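Local coordinates for Mgp-operon protein 3 (Mycoplasma pneumoniae, PDB 6RJ1), which is a surface adhesin of the mgp operon that probably takes part in attaching the bacterium to host cells through sugar-bearing receptors, at residues A[59-63]-A[369-374]; A[166-171]-A[236-241]; A[357-362]-A[873-879]; A[657-661]-A[690-694]. All coordinates share one frame; numbering follows the deposited sequence.

Interaction 1: A[59-63]-A[369-374]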
loop_
_atom_site.group_PDB
_atom_site.type_symbol
_atom_site.label_atom_id
_atom_site.label_comp_id
_atom_site.label_asym_id
_atom_site.label_seq_id
_atom_site.Cartn_x
_atom_site.Cartn_y
_atom_site.Cartn_z
ATOM N N SER A 59 -3.898 -20.523 3.520
ATOM C CA SER A 59 -3.720 -21.647 2.603
ATOM C C SER A 59 -3.915 -21.204 1.167
ATOM O O SER A 59 -4.827 -20.423 0.887
ATOM C CB SER A 59 -4.685 -22.779 2.946
ATOM O OG SER A 59 -4.882 -23.673 1.865
ATOM N N ALA A 60 -3.073 -21.731 0.249
ATOM C CA ALA A 60 -3.138 -21.451 -1.192
ATOM C C ALA A 60 -4.347 -22.168 -1.833
ATOM O O ALA A 60 -4.597 -22.036 -3.036
ATOM C CB ALA A 60 -1.847 -21.887 -1.861
ATOM N N LEU A 61 -5.090 -22.929 -1.025
ATOM C CA LEU A 61 -6.265 -23.647 -1.482
ATOM C C LEU A 61 -7.548 -22.878 -1.215
ATOM O O LEU A 61 -8.619 -23.361 -1.582
ATOM C CB LEU A 61 -6.331 -25.058 -0.875
ATOM C CG LEU A 61 -5.346 -26.083 -1.428
ATOM C CD1 LEU A 61 -5.316 -27.307 -0.552
ATOM C CD2 LEU A 61 -5.674 -26.474 -2.858
ATOM N N VAL A 62 -7.454 -21.683 -0.590
ATOM C CA VAL A 62 -8.618 -20.845 -0.304
ATOM C C VAL A 62 -9.243 -20.360 -1.627
ATOM O O VAL A 62 -8.511 -19.967 -2.534
ATOM C CB VAL A 62 -8.304 -19.694 0.700
ATOM C CG1 VAL A 62 -7.462 -18.578 0.075
ATOM C CG2 VAL A 62 -9.580 -19.135 1.317
ATOM N N ARG A 63 -10.574 -20.466 -1.761
ATOM C CA ARG A 63 -11.289 -20.019 -2.954
ATOM C C ARG A 63 -12.474 -19.146 -2.562
ATOM O O ARG A 63 -13.262 -19.535 -1.703
ATOM C CB ARG A 63 -11.699 -21.200 -3.863
ATOM C CG ARG A 63 -10.525 -21.879 -4.585
ATOM C CD ARG A 63 -9.728 -20.942 -5.489
ATOM N NE ARG A 63 -8.642 -21.629 -6.190
ATOM C CZ ARG A 63 -7.440 -21.882 -5.671
ATOM N NH1 ARG A 63 -7.153 -21.513 -4.428
ATOM N NH2 ARG A 63 -6.517 -22.510 -6.391
ATOM N N ILE A 369 -1.867 -16.361 -5.259
ATOM C CA ILE A 369 -2.016 -17.802 -5.502
ATOM C C ILE A 369 -1.726 -18.088 -6.982
ATOM O O ILE A 369 -2.518 -17.714 -7.853
ATOM C CB ILE A 369 -3.402 -18.367 -5.046
ATOM C CG1 ILE A 369 -3.686 -18.081 -3.549
ATOM C CG2 ILE A 369 -3.537 -19.872 -5.387
ATOM C CD1 ILE A 369 -5.170 -18.152 -3.162
ATOM N N VAL A 370 -0.567 -18.700 -7.254
ATOM C CA VAL A 370 -0.159 -19.093 -8.601
ATOM C C VAL A 370 -0.149 -20.631 -8.640
ATOM O O VAL A 370 0.837 -21.249 -8.223
ATOM C CB VAL A 370 1.178 -18.451 -9.077
ATOM C CG1 VAL A 370 1.510 -18.860 -10.509
ATOM C CG2 VAL A 370 1.132 -16.929 -8.962
ATOM N N PRO A 371 -1.266 -21.268 -9.065
ATOM C CA PRO A 371 -1.300 -22.747 -9.101
ATOM C C PRO A 371 -0.200 -23.359 -9.970
ATOM O O PRO A 371 0.062 -22.880 -11.071
ATOM C CB PRO A 371 -2.712 -23.066 -9.613
ATOM C CG PRO A 371 -3.507 -21.817 -9.356
ATOM C CD PRO A 371 -2.534 -20.693 -9.553
ATOM N N GLY A 372 0.452 -24.388 -9.434
ATOM C CA GLY A 372 1.560 -25.086 -10.078
ATOM C C GLY A 372 2.908 -24.587 -9.595
ATOM O O GLY A 372 3.947 -25.155 -9.948
ATOM N N LEU A 373 2.885 -23.511 -8.781
ATOM C CA LEU A 373 4.046 -22.857 -8.179
ATOM C C LEU A 373 3.995 -22.904 -6.639
ATOM O O LEU A 373 4.882 -22.347 -5.987
ATOM C CB LEU A 373 4.120 -21.397 -8.661
ATOM C CG LEU A 373 5.132 -21.081 -9.748
ATOM C CD1 LEU A 373 4.681 -21.614 -11.103
ATOM C CD2 LEU A 373 5.355 -19.601 -9.837
ATOM N N GLU A 374 2.974 -23.573 -6.063
ATOM C CA GLU A 374 2.814 -23.710 -4.609
ATOM C C GLU A 374 3.756 -24.778 -4.028
ATOM O O GLU A 374 4.023 -25.790 -4.686
ATOM C CB GLU A 374 1.361 -24.023 -4.227
ATOM C CG GLU A 374 0.323 -23.102 -4.845
ATOM C CD GLU A 374 -0.695 -23.813 -5.719
ATOM O OE1 GLU A 374 -0.287 -24.662 -6.545
ATOM O OE2 GLU A 374 -1.905 -23.525 -5.569
#

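Interaction 2: A[166-171]-A[236-241]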
loop_
_atom_site.group_PDB
_atom_site.type_symbol
_atom_site.label_atom_id
_atom_site.label_comp_id
_atom_site.label_asym_id
_atom_site.label_seq_id
_atom_site.Cartn_x
_atom_site.Cartn_y
_atom_site.Cartn_z
ATOM N N VAL A 166 -10.087 -4.046 -10.584
ATOM C CA VAL A 166 -8.839 -4.028 -9.816
ATOM C C VAL A 166 -7.677 -4.319 -10.772
ATOM O O VAL A 166 -7.731 -5.272 -11.550
ATOM C CB VAL A 166 -8.835 -4.982 -8.584
ATOM C CG1 VAL A 166 -7.576 -4.783 -7.731
ATOM C CG2 VAL A 166 -10.087 -4.807 -7.725
ATOM N N GLU A 167 -6.641 -3.485 -10.719
ATOM C CA GLU A 167 -5.448 -3.633 -11.542
ATOM C C GLU A 167 -4.644 -4.858 -11.094
ATOM O O GLU A 167 -4.549 -5.118 -9.888
ATOM C CB GLU A 167 -4.566 -2.383 -11.423
ATOM C CG GLU A 167 -3.501 -2.268 -12.504
ATOM C CD GLU A 167 -2.364 -1.309 -12.209
ATOM O OE1 GLU A 167 -2.388 -0.652 -11.143
ATOM O OE2 GLU A 167 -1.447 -1.211 -13.056
ATOM N N GLN A 168 -4.027 -5.582 -12.060
ATOM C CA GLN A 168 -3.158 -6.711 -11.745
ATOM C C GLN A 168 -1.993 -6.203 -10.868
ATOM O O GLN A 168 -1.603 -5.038 -11.016
ATOM C CB GLN A 168 -2.691 -7.451 -13.016
ATOM C CG GLN A 168 -1.744 -6.689 -13.931
ATOM C CD GLN A 168 -1.370 -7.482 -15.156
ATOM O OE1 GLN A 168 -1.507 -7.012 -16.281
ATOM N NE2 GLN A 168 -0.884 -8.703 -14.970
ATOM N N PRO A 169 -1.505 -6.973 -9.868
ATOM C CA PRO A 169 -0.456 -6.430 -8.993
ATOM C C PRO A 169 0.825 -6.021 -9.712
ATOM O O PRO A 169 1.197 -6.609 -10.732
ATOM C CB PRO A 169 -0.232 -7.546 -7.967
ATOM C CG PRO A 169 -1.436 -8.401 -8.046
ATOM C CD PRO A 169 -1.857 -8.351 -9.477
ATOM N N VAL A 170 1.465 -4.965 -9.205
ATOM C CA VAL A 170 2.725 -4.462 -9.738
ATOM C C VAL A 170 3.811 -5.373 -9.170
ATOM O O VAL A 170 3.907 -5.542 -7.950
ATOM C CB VAL A 170 2.965 -2.966 -9.400
ATOM C CG1 VAL A 170 4.331 -2.502 -9.899
ATOM C CG2 VAL A 170 1.858 -2.076 -9.961
ATOM N N THR A 171 4.595 -5.997 -10.046
ATOM C CA THR A 171 5.654 -6.905 -9.608
ATOM C C THR A 171 6.988 -6.155 -9.577
ATOM O O THR A 171 7.102 -5.110 -10.228
ATOM C CB THR A 171 5.715 -8.147 -10.525
ATOM O OG1 THR A 171 6.286 -7.791 -11.789
ATOM C CG2 THR A 171 4.363 -8.831 -10.687
ATOM N N TRP A 236 -6.723 -12.161 -13.057
ATOM C CA TRP A 236 -5.626 -11.384 -13.616
ATOM C C TRP A 236 -4.745 -12.354 -14.412
ATOM O O TRP A 236 -4.620 -13.524 -14.013
ATOM C CB TRP A 236 -4.760 -10.803 -12.496
ATOM C CG TRP A 236 -5.388 -9.744 -11.656
ATOM C CD1 TRP A 236 -6.044 -8.626 -12.085
ATOM C CD2 TRP A 236 -5.271 -9.620 -10.236
ATOM N NE1 TRP A 236 -6.384 -7.837 -11.011
ATOM C CE2 TRP A 236 -5.934 -8.431 -9.862
ATOM C CE3 TRP A 236 -4.696 -10.422 -9.232
ATOM C CZ2 TRP A 236 -6.027 -8.017 -8.530
ATOM C CZ3 TRP A 236 -4.777 -10.005 -7.918
ATOM C CH2 TRP A 236 -5.447 -8.824 -7.572
ATOM N N PRO A 237 -4.088 -11.922 -15.511
ATOM C CA PRO A 237 -3.159 -12.840 -16.186
ATOM C C PRO A 237 -1.798 -12.817 -15.492
ATOM O O PRO A 237 -1.471 -11.860 -14.782
ATOM C CB PRO A 237 -3.081 -12.291 -17.613
ATOM C CG PRO A 237 -3.591 -10.873 -17.542
ATOM C CD PRO A 237 -4.077 -10.591 -16.145
ATOM N N VAL A 238 -1.008 -13.882 -15.682
ATOM C CA VAL A 238 0.355 -13.982 -15.130
ATOM C C VAL A 238 1.272 -13.042 -15.933
ATOM O O VAL A 238 2.266 -12.546 -15.415
ATOM C CB VAL A 238 0.906 -15.436 -15.103
ATOM C CG1 VAL A 238 0.795 -16.072 -13.725
ATOM C CG2 VAL A 238 0.313 -16.324 -16.199
ATOM N N TYR A 239 0.883 -12.779 -17.191
ATOM C CA TYR A 239 1.564 -11.915 -18.149
ATOM C C TYR A 239 1.189 -10.457 -17.944
ATOM O O TYR A 239 0.050 -10.139 -17.579
ATOM C CB TYR A 239 1.245 -12.343 -19.595
ATOM C CG TYR A 239 1.201 -13.842 -19.777
ATOM C CD1 TYR A 239 2.370 -14.579 -19.942
ATOM C CD2 TYR A 239 -0.008 -14.531 -19.749
ATOM C CE1 TYR A 239 2.339 -15.969 -20.067
ATOM C CE2 TYR A 239 -0.053 -15.920 -19.877
ATOM C CZ TYR A 239 1.125 -16.636 -20.041
ATOM O OH TYR A 239 1.085 -18.004 -20.170
ATOM N N GLU A 240 2.160 -9.571 -18.189
ATOM C CA GLU A 240 2.007 -8.121 -18.102
ATOM C C GLU A 240 2.833 -7.445 -19.208
ATOM O O GLU A 240 3.919 -7.938 -19.531
ATOM C CB GLU A 240 2.322 -7.578 -16.694
ATOM C CG GLU A 240 3.699 -7.925 -16.144
ATOM C CD GLU A 240 4.146 -6.992 -15.039
ATOM O OE1 GLU A 240 4.209 -5.767 -15.287
ATOM O OE2 GLU A 240 4.433 -7.483 -13.924
ATOM N N PRO A 241 2.324 -6.353 -19.834
ATOM C CA PRO A 241 3.067 -5.738 -20.949
ATOM C C PRO A 241 4.317 -4.950 -20.568
ATOM O O PRO A 241 4.408 -4.411 -19.463
ATOM C CB PRO A 241 2.021 -4.844 -21.613
ATOM C CG PRO A 241 1.102 -4.479 -20.522
ATOM C CD PRO A 241 1.040 -5.655 -19.596
#

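Interaction 3: A[357-362]-A[873-879]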
loop_
_atom_site.group_PDB
_atom_site.type_symbol
_atom_site.label_atom_id
_atom_site.label_comp_id
_atom_site.label_asym_id
_atom_site.label_seq_id
_atom_site.Cartn_x
_atom_site.Cartn_y
_atom_site.Cartn_z
ATOM N N LEU A 357 5.851 -9.852 -20.284
ATOM C CA LEU A 357 6.714 -10.493 -19.296
ATOM C C LEU A 357 5.880 -11.529 -18.547
ATOM O O LEU A 357 4.707 -11.282 -18.268
ATOM C CB LEU A 357 7.252 -9.482 -18.261
ATOM C CG LEU A 357 8.132 -8.333 -18.740
ATOM C CD1 LEU A 357 8.059 -7.176 -17.761
ATOM C CD2 LEU A 357 9.581 -8.778 -18.958
ATOM N N ASN A 358 6.491 -12.670 -18.204
ATOM C CA ASN A 358 5.851 -13.718 -17.412
ATOM C C ASN A 358 6.355 -13.489 -15.985
ATOM O O ASN A 358 7.538 -13.709 -15.696
ATOM C CB ASN A 358 6.228 -15.111 -17.943
ATOM C CG ASN A 358 5.380 -16.246 -17.423
ATOM O OD1 ASN A 358 5.056 -16.333 -16.231
ATOM N ND2 ASN A 358 5.015 -17.161 -18.310
ATOM N N THR A 359 5.483 -12.961 -15.119
ATOM C CA THR A 359 5.866 -12.621 -13.748
ATOM C C THR A 359 5.253 -13.577 -12.715
ATOM O O THR A 359 5.012 -13.178 -11.571
ATOM C CB THR A 359 5.572 -11.146 -13.462
ATOM O OG1 THR A 359 4.216 -10.862 -13.816
ATOM C CG2 THR A 359 6.522 -10.203 -14.200
ATOM N N ALA A 360 5.053 -14.852 -13.110
ATOM C CA ALA A 360 4.479 -15.905 -12.268
ATOM C C ALA A 360 5.173 -16.067 -10.909
ATOM O O ALA A 360 4.492 -16.063 -9.878
ATOM C CB ALA A 360 4.469 -17.229 -13.015
ATOM N N GLN A 361 6.520 -16.175 -10.912
ATOM C CA GLN A 361 7.335 -16.367 -9.704
ATOM C C GLN A 361 7.389 -15.128 -8.828
ATOM O O GLN A 361 7.552 -15.246 -7.612
ATOM C CB GLN A 361 8.740 -16.885 -10.035
ATOM C CG GLN A 361 8.746 -18.181 -10.844
ATOM C CD GLN A 361 8.790 -17.958 -12.346
ATOM O OE1 GLN A 361 8.398 -16.908 -12.876
ATOM N NE2 GLN A 361 9.275 -18.952 -13.068
ATOM N N ALA A 362 7.234 -13.941 -9.444
ATOM C CA ALA A 362 7.207 -12.665 -8.735
ATOM C C ALA A 362 5.898 -12.561 -7.960
ATOM O O ALA A 362 5.922 -12.198 -6.785
ATOM C CB ALA A 362 7.353 -11.506 -9.710
ATOM N N PRO A 873 12.166 -13.394 -5.978
ATOM C CA PRO A 873 11.551 -14.449 -6.820
ATOM C C PRO A 873 12.610 -15.339 -7.466
ATOM O O PRO A 873 13.751 -14.910 -7.591
ATOM C CB PRO A 873 10.781 -13.661 -7.887
ATOM C CG PRO A 873 10.687 -12.256 -7.357
ATOM C CD PRO A 873 11.919 -12.053 -6.549
ATOM N N THR A 874 12.250 -16.576 -7.844
ATOM C CA THR A 874 13.210 -17.523 -8.448
ATOM C C THR A 874 13.613 -17.138 -9.877
ATOM O O THR A 874 14.767 -17.338 -10.256
ATOM C CB THR A 874 12.714 -18.973 -8.367
ATOM O OG1 THR A 874 11.454 -19.096 -9.032
ATOM C CG2 THR A 874 12.626 -19.485 -6.933
ATOM N N TYR A 875 12.664 -16.590 -10.658
ATOM C CA TYR A 875 12.880 -16.160 -12.040
ATOM C C TYR A 875 12.326 -14.761 -12.277
ATOM O O TYR A 875 11.328 -14.380 -11.655
ATOM C CB TYR A 875 12.266 -17.161 -13.032
ATOM C CG TYR A 875 12.946 -18.509 -13.032
ATOM C CD1 TYR A 875 12.573 -19.502 -12.130
ATOM C CD2 TYR A 875 13.958 -18.801 -13.939
ATOM C CE1 TYR A 875 13.217 -20.738 -12.107
ATOM C CE2 TYR A 875 14.596 -20.043 -13.940
ATOM C CZ TYR A 875 14.224 -21.009 -13.020
ATOM O OH TYR A 875 14.857 -22.234 -13.013
ATOM N N ASP A 876 12.982 -13.991 -13.173
ATOM C CA ASP A 876 12.564 -12.628 -13.521
ATOM C C ASP A 876 11.420 -12.625 -14.567
ATOM O O ASP A 876 10.936 -13.698 -14.954
ATOM C CB ASP A 876 13.776 -11.787 -13.980
ATOM C CG ASP A 876 14.511 -12.259 -15.227
ATOM O OD1 ASP A 876 13.903 -12.988 -16.041
ATOM O OD2 ASP A 876 15.687 -11.876 -15.402
ATOM N N GLY A 877 11.030 -11.430 -15.024
ATOM C CA GLY A 877 9.987 -11.232 -16.028
ATOM C C GLY A 877 10.303 -11.872 -17.368
ATOM O O GLY A 877 9.393 -12.288 -18.092
ATOM N N LYS A 878 11.605 -11.961 -17.702
ATOM C CA LYS A 878 12.091 -12.571 -18.939
ATOM C C LYS A 878 12.451 -14.061 -18.737
ATOM O O LYS A 878 13.157 -14.656 -19.562
ATOM C CB LYS A 878 13.234 -11.743 -19.552
ATOM C CG LYS A 878 12.716 -10.553 -20.359
ATOM C CD LYS A 878 13.810 -9.557 -20.715
ATOM C CE LYS A 878 13.376 -8.580 -21.785
ATOM N NZ LYS A 878 13.561 -9.135 -23.155
ATOM N N GLN A 879 11.904 -14.660 -17.644
ATOM C CA GLN A 879 12.030 -16.062 -17.214
ATOM C C GLN A 879 13.491 -16.561 -17.119
ATOM O O GLN A 879 13.801 -17.701 -17.467
ATOM C CB GLN A 879 11.159 -16.994 -18.081
ATOM C CG GLN A 879 9.653 -16.858 -17.830
ATOM C CD GLN A 879 9.252 -17.191 -16.417
ATOM O OE1 GLN A 879 9.326 -18.340 -15.976
ATOM N NE2 GLN A 879 8.820 -16.183 -15.676
HETATM O O HOH W 1 8.762 -13.642 -12.241
#

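Interaction 4: A[657-661]-A[690-694]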
loop_
_atom_site.group_PDB
_atom_site.type_symbol
_atom_site.label_atom_id
_atom_site.label_comp_id
_atom_site.label_asym_id
_atom_site.label_seq_id
_atom_site.Cartn_x
_atom_site.Cartn_y
_atom_site.Cartn_z
ATOM N N SER A 657 -1.195 0.411 -6.894
ATOM C CA SER A 657 -0.094 1.329 -6.582
ATOM C C SER A 657 -0.583 2.649 -5.917
ATOM O O SER A 657 -1.792 2.913 -5.938
ATOM C CB SER A 657 0.658 1.659 -7.871
ATOM O OG SER A 657 0.033 2.720 -8.578
ATOM N N PRO A 658 0.322 3.534 -5.399
ATOM C CA PRO A 658 -0.149 4.789 -4.793
ATOM C C PRO A 658 -0.564 5.886 -5.793
ATOM O O PRO A 658 -0.853 7.016 -5.370
ATOM C CB PRO A 658 1.039 5.226 -3.912
ATOM C CG PRO A 658 2.013 4.107 -3.948
ATOM C CD PRO A 658 1.784 3.420 -5.243
ATOM N N LEU A 659 -0.624 5.558 -7.107
ATOM C CA LEU A 659 -1.024 6.513 -8.150
ATOM C C LEU A 659 -2.483 6.432 -8.559
ATOM O O LEU A 659 -3.005 5.334 -8.778
ATOM C CB LEU A 659 -0.144 6.408 -9.398
ATOM C CG LEU A 659 1.348 6.755 -9.255
ATOM C CD1 LEU A 659 1.961 6.955 -10.603
ATOM C CD2 LEU A 659 1.584 7.983 -8.385
ATOM N N ASN A 660 -3.125 7.607 -8.715
ATOM C CA ASN A 660 -4.510 7.733 -9.189
ATOM C C ASN A 660 -4.532 7.694 -10.712
ATOM O O ASN A 660 -5.357 6.993 -11.289
ATOM C CB ASN A 660 -5.167 9.031 -8.688
ATOM C CG ASN A 660 -5.931 8.879 -7.402
ATOM O OD1 ASN A 660 -5.677 7.978 -6.592
ATOM N ND2 ASN A 660 -6.889 9.764 -7.184
ATOM N N SER A 661 -3.615 8.443 -11.357
ATOM C CA SER A 661 -3.505 8.518 -12.812
ATOM C C SER A 661 -2.240 7.842 -13.328
ATOM O O SER A 661 -1.159 7.996 -12.745
ATOM C CB SER A 661 -3.554 9.967 -13.287
ATOM O OG SER A 661 -3.438 10.061 -14.698
ATOM N N THR A 690 -3.492 13.419 -4.006
ATOM C CA THR A 690 -4.040 12.126 -4.444
ATOM C C THR A 690 -2.977 11.095 -4.832
ATOM O O THR A 690 -3.267 9.899 -4.841
ATOM C CB THR A 690 -5.058 12.295 -5.599
ATOM O OG1 THR A 690 -4.492 13.065 -6.667
ATOM C CG2 THR A 690 -6.396 12.863 -5.143
ATOM N N ASP A 691 -1.768 11.545 -5.181
ATOM C CA ASP A 691 -0.701 10.646 -5.613
ATOM C C ASP A 691 0.429 10.528 -4.602
ATOM O O ASP A 691 0.823 11.530 -4.007
ATOM C CB ASP A 691 -0.178 11.053 -7.000
ATOM C CG ASP A 691 -1.241 10.942 -8.088
ATOM O OD1 ASP A 691 -1.421 9.831 -8.630
ATOM O OD2 ASP A 691 -1.900 11.964 -8.387
ATOM N N GLN A 692 0.942 9.285 -4.405
ATOM C CA GLN A 692 2.046 8.919 -3.500
ATOM C C GLN A 692 1.738 9.366 -2.065
ATOM O O GLN A 692 2.590 9.942 -1.378
ATOM C CB GLN A 692 3.405 9.465 -3.999
ATOM C CG GLN A 692 3.700 9.234 -5.473
ATOM C CD GLN A 692 4.421 7.951 -5.775
ATOM O OE1 GLN A 692 4.074 6.874 -5.304
ATOM N NE2 GLN A 692 5.443 8.037 -6.606
ATOM N N LEU A 693 0.504 9.096 -1.620
ATOM C CA LEU A 693 0.020 9.493 -0.306
ATOM C C LEU A 693 0.190 8.438 0.779
ATOM O O LEU A 693 -0.435 7.371 0.723
ATOM C CB LEU A 693 -1.446 9.941 -0.397
ATOM C CG LEU A 693 -1.758 11.418 -0.158
ATOM C CD1 LEU A 693 -0.994 12.338 -1.115
ATOM C CD2 LEU A 693 -3.244 11.656 -0.288
ATOM N N LEU A 694 1.023 8.757 1.789
ATOM C CA LEU A 694 1.194 7.897 2.943
ATOM C C LEU A 694 0.155 8.303 3.985
ATOM O O LEU A 694 -0.005 9.476 4.290
ATOM C CB LEU A 694 2.615 7.941 3.526
ATOM C CG LEU A 694 2.901 6.859 4.602
ATOM C CD1 LEU A 694 3.395 5.551 3.972
ATOM C CD2 LEU A 694 3.866 7.361 5.645
HETATM O O HOH W 2 -1.579 7.581 -2.717
#

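Interaction 1: A[59-63]-A[369-374]
Ala60 and Ile369 mark the nearest approach of two loop backbones, their CA atoms lying 5.8 Å apart. Residues 59-63 fold into a type I beta turn from Ser59 to Val62, while residues 369-374 hold a type II turn from Val370 to Leu373, in which Gly372 supplies the positive phi (97°) that glycine adopts readily. No hydrogen bond joins the two loops, so the contact rests on van der Waals packing, much of it by the Ile369 side chain. Ile369 points its side chain into the first turn: CG2, placed anti to the backbone N, comes 3.4 Å from Ala60 O. Its CD1 meets Val62 CG1 at 4.0 Å, with the two branched chains about perpendicular. Arg63 NH1 bridges two carbonyls of its own segment, donating to Ala60 O (3.0 Å) and Val62 O (2.8 Å); both acceptors lie in the guanidinium plane, which fixes the rotation of the group. That same NH1 is 4.1 Å from Ile369 CG2. Further out, the methyl CB of Ala60 rests 3.9 Å from Glu374 CG. The Glu374 chain bends beyond CG and turns OE1 back to accept from Gly372 N at 3.0 Å. Helix 446-454 packs against Val62 and Ile369, and helix 86-93 against Leu61. Ser59 OG accepts from Leu61 N, an ST turn opening the type I turn; the whole contact is turn-against-turn loop packing, type I on type II.

Interaction 2: A[166-171]-A[236-241]
Gln168 packs against Trp236 at its root and grips strand 239-241 at its tip. Its CA sits over the five-membered ring of Trp236, a CH-pi contact 3.5 Å from the centroid, and CB lies 3.7 Å from Trp236 CD1. With CG held between backbone N and carbonyl carbon (chi1 68°), the chain runs out extended past Pro237 toward Glu240. At the end NE2 donates to Tyr239 O at 3.1 Å in a nearly straight bond, coming from above the carbonyl plane, while OE1 accepts from Ala228 N; a glutamine suits a spot that needs both a donor and an acceptor at such reach. Pro169 CD covers the six-membered ring of Trp236 on the same face as Gln168 CA, 3.6 Å from its centroid. The indole N-H points in the ring plane to Val166 O, with NE1 2.9 Å away, so the ring is pinned at its edge as well as covered. Thr171 OG1 gives a hydrogen bond to Glu240 OE2 at 2.8 Å on the syn side, and Arg227 forms a salt bridge with Glu240 OE1. Proline over tryptophan is a familiar CH-pi arrangement; here it joins the end of strand 165-167 in the large mixed sheet to the approach of strand 239-241.

Interaction 3: A[357-362]-A[873-879]
Gln361 and Gln879 form the close-fitting middle of this contact by pairing their side-chain amides. Gln879 NE2 donates to Gln361 OE1 at 2.9 Å, and Gln361 NE2 returns a bond to Gln879 OE1 at 3.0 Å. Each bond lies in the carbonyl plane on a lone pair, and the amides are 18° apart, so the pair forms an almost flat ring that glutamine, donor and acceptor at once, is made for. A bend in the Gln361 chain (chi2 92°) turns its amide toward Gln879. Gln879 NE2 also donates to Asn358 O at 2.8 Å, above that carbonyl plane, and Gln879 OE1 has a second donor in Val271 N. A water bridges the segments beside the amides, donating to Tyr875 O at 2.7 Å, with weak bonds to Gln361 OE1 and Ala362 N. Asn358 N bonds to Gly877 O at 2.9 Å; Gly877, lacking a side chain, lets Leu357 CB and CD2 lie close over its backbone.

The two margins are looser. At one end Thr874 and Tyr875 are partly exposed, the ring of Tyr875 lying obliquely to Gln361 NE2; at the other Lys878 is exposed, and its CG rests 3.9 Å from Leu357 CD2. Segment 357-362 joins strand 356-358, the partner of strand 239-241, to helix 360-365, and Pro873 packs on the first turn of that helix from the loop linking strands 862-868 and 888-896.

Interaction 4: A[657-661]-A[690-694]
Asn660 N and Gln692 N make the two direct hydrogen bonds between these two segments. Asn660 N donates to Asp691 OD1 at 2.8 Å, reaching the carboxylate from above its plane, and Gln692 N donates to Pro658 O at 3.0 Å, again from above the plane of the acceptor. A water enlarges the second link: it donates to Pro658 O at 2.8 Å and accepts from Leu693 N, so that one carbonyl ties down two successive backbone N-H groups, one directly and one through the water. Aspartate suits its place because its short side chain, with CG anti to the carbonyl carbon and beside the backbone N (chi1 -63°), carries OD1 straight to the neighbouring backbone.

Packing surrounds this polar core. Leu659 CD2 rests 3.8 Å from Asp691 CB, the two side chains crossing at about a right angle, and the same methyl meets Gln692 CG at 3.8 Å. The ring of Pro658 lies beside Gln692, whose OE1 is 3.7 Å from Pro658 CG; that amide is held by Ala672 O at NE2 and Asn777 N at OE1. On the flank, Asn660 ND2 approaches Thr690 CB at 3.5 Å, while its amide is engaged by Lys556 at OD1 and Gln512 at ND2.

The loop after strand 650-654 thus sits beside the start of strand 693-699, and both strands pair antiparallel with the long strand 549-563, which adds Phe555 against Pro658 and a backbone hydrogen bond between Lys556 and Leu693.

Interactions 1, 2 and 3 lie on one side of the chain's centre, and the last two are closest, their centres about 12 Å apart. They share the two-stranded pairing of 239-241 with 356-358, where Glu240 O lies 2.8 Å from Leu357 N, probably a hydrogen bond. Interaction 1 touches interaction 3 through Val370 and Leu373 on Ala360 and Gln361. Along the chain, interaction 2 is nested inside interaction 1 and closes before 3 opens, interactions 1 and 3 cross, and interaction 4 is nested inside 3. Interaction 4, nearest the centre, shares the large mixed sheet with interaction 2, centres about 18 Å apart. Together they link sequence-distant segments into one compact body.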